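Local atomic coordinates of aspartate aminotransferase (Leishmania major, PDB entry 4H51), a protein that probably transfers the amino group of L-aspartate to 2-oxoglutarate, using pyridoxal 5'-phosphate as its cofactor. Residues A199-G204 with S390-M395. Numbering follows the deposited sequence.
Sequences AHNPTG and SGRANM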
loop_
_atom_site.group_PDB
_atom_site.type_symbol
_atom_site.label_atom_id
_atom_site.label_comp_id
_atom_site.label_asym_id
_atom_site.label_seq_id
_atom_site.Cartn_x
_atom_site.Cartn_y
_atom_site.Cartn_z
ATOM N N ALA B 199 -20.767 1.277 13.588
ATOM C CA ALA B 199 -20.242 2.658 13.661
ATOM C C ALA B 199 -20.261 3.323 12.292
ATOM O O ALA B 199 -19.259 3.717 11.734
ATOM C CB ALA B 199 -18.851 2.714 14.294
ATOM N N HIS B 200 -21.459 3.401 11.726
ATOM C CA HIS B 200 -21.645 4.021 10.432
ATOM C C HIS B 200 -20.956 5.341 10.315
ATOM O O HIS B 200 -21.058 6.204 11.219
ATOM C CB HIS B 200 -23.148 4.196 10.155
ATOM C CG HIS B 200 -23.432 4.574 8.730
ATOM N ND1 HIS B 200 -23.657 5.830 8.342
ATOM C CD2 HIS B 200 -23.451 3.792 7.579
ATOM C CE1 HIS B 200 -23.809 5.867 6.999
ATOM N NE2 HIS B 200 -23.693 4.618 6.531
ATOM N N ASN B 201 -20.248 5.503 9.200
ATOM C CA ASN B 201 -19.566 6.733 8.828
ATOM C C ASN B 201 -20.282 7.285 7.602
ATOM O O ASN B 201 -20.238 6.661 6.534
ATOM C CB ASN B 201 -18.097 6.456 8.557
ATOM C CG ASN B 201 -17.336 7.689 8.065
ATOM O OD1 ASN B 201 -17.908 8.763 7.912
ATOM N ND2 ASN B 201 -16.074 7.516 7.749
ATOM N N PRO B 202 -20.916 8.476 7.712
ATOM C CA PRO B 202 -20.768 9.546 8.714
ATOM C C PRO B 202 -21.844 9.759 9.775
ATOM O O PRO B 202 -21.711 10.695 10.593
ATOM C CB PRO B 202 -20.711 10.772 7.804
ATOM C CG PRO B 202 -21.839 10.466 6.818
ATOM C CD PRO B 202 -21.609 8.996 6.500
ATOM N N THR B 203 -22.873 8.920 9.831
ATOM C CA THR B 203 -24.079 9.246 10.558
ATOM C C THR B 203 -24.112 8.728 11.986
ATOM O O THR B 203 -24.899 9.221 12.771
ATOM C CB THR B 203 -25.317 8.682 9.853
ATOM O OG1 THR B 203 -25.356 7.269 9.996
ATOM C CG2 THR B 203 -25.377 9.104 8.350
ATOM N N GLY B 204 -23.280 7.708 12.313
ATOM C CA GLY B 204 -23.289 7.050 13.611
ATOM C C GLY B 204 -24.560 6.282 13.913
ATOM O O GLY B 204 -24.844 5.951 15.068
ATOM N N SER B 390 -21.460 18.748 5.726
ATOM C CA SER B 390 -22.628 17.845 5.890
ATOM C C SER B 390 -23.095 17.636 7.344
ATOM O O SER B 390 -24.054 16.899 7.616
ATOM C CB SER B 390 -22.308 16.495 5.257
ATOM O OG SER B 390 -21.142 15.900 5.841
ATOM N N GLY B 391 -22.406 18.283 8.267
ATOM C CA GLY B 391 -22.742 18.240 9.677
ATOM C C GLY B 391 -22.080 17.120 10.461
ATOM O O GLY B 391 -22.494 16.825 11.567
ATOM N N ARG B 392 -21.043 16.506 9.907
ATOM C CA ARG B 392 -20.301 15.468 10.618
ATOM C C ARG B 392 -19.282 16.024 11.579
ATOM O O ARG B 392 -18.450 16.854 11.192
ATOM C CB ARG B 392 -19.549 14.535 9.635
ATOM C CG ARG B 392 -19.131 13.254 10.329
ATOM C CD ARG B 392 -18.254 12.322 9.492
ATOM N NE ARG B 392 -16.875 12.807 9.386
ATOM C CZ ARG B 392 -15.917 12.249 8.628
ATOM N NH1 ARG B 392 -16.189 11.182 7.895
ATOM N NH2 ARG B 392 -14.676 12.769 8.613
ATOM N N ALA B 393 -19.298 15.520 12.807
ATOM C CA ALA B 393 -18.403 15.962 13.858
ATOM C C ALA B 393 -17.728 14.741 14.428
ATOM O O ALA B 393 -18.408 13.785 14.758
ATOM C CB ALA B 393 -19.183 16.686 14.984
ATOM N N ASN B 394 -16.399 14.771 14.535
ATOM C CA ASN B 394 -15.649 13.764 15.268
ATOM C C ASN B 394 -15.792 14.024 16.739
ATOM O O ASN B 394 -15.112 14.846 17.289
ATOM C CB ASN B 394 -14.173 13.791 14.862
ATOM C CG ASN B 394 -13.340 12.866 15.681
ATOM O OD1 ASN B 394 -13.858 11.894 16.231
ATOM N ND2 ASN B 394 -12.042 13.198 15.843
ATOM N N MET B 395 -16.671 13.273 17.391
ATOM C CA MET B 395 -16.916 13.441 18.793
ATOM C C MET B 395 -15.752 12.951 19.608
ATOM O O MET B 395 -15.527 13.418 20.713
ATOM C CB MET B 395 -18.211 12.731 19.236
ATOM C CG MET B 395 -19.431 13.050 18.389
ATOM S SD MET B 395 -19.969 14.788 18.493
ATOM C CE MET B 395 -20.698 14.891 20.127
HETATM O O HOH W 1 -13.914 9.957 6.850
#
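P202, preceded by a cis peptide bond, faces R392 of the short strand 392-394 with the two CA atoms 6.2 Å apart, and a backbone bond from G204 N to H200 O closes the turn 200-204. The arginine lies along the proline with its aliphatic part, R392 CD meeting P202 CB at 3.4 Å. Its chain then bends at chi3 (75°), which carries the guanidinium past the proline to N201. There R392 NH1 donates to N201 OD1 over 3.0 Å. The N-H...O angle of 134° makes this a bent bond. The amide and guanidinium planes stand 50° apart. A water lying in the guanidinium plane also accepts from R392 NH1, at 2.8 Å, and links it to N201 ND2, though only weakly on the asparagine side. Both groups have second partners: R392 NH2 bonds to V50 O, and N201 ND2 to O3 of the modified residue LLP at position 265. These three buried residues join the loop after strand 192-196 to strand 392-394, beside the pyridoxal phosphate. An asparagine at the cofactor's phenolic oxygen, its amide oxygen bonded by the arginine that in relatives binds the substrate α-carboxylate, is characteristic of the fold-type I aspartate aminotransferase active site.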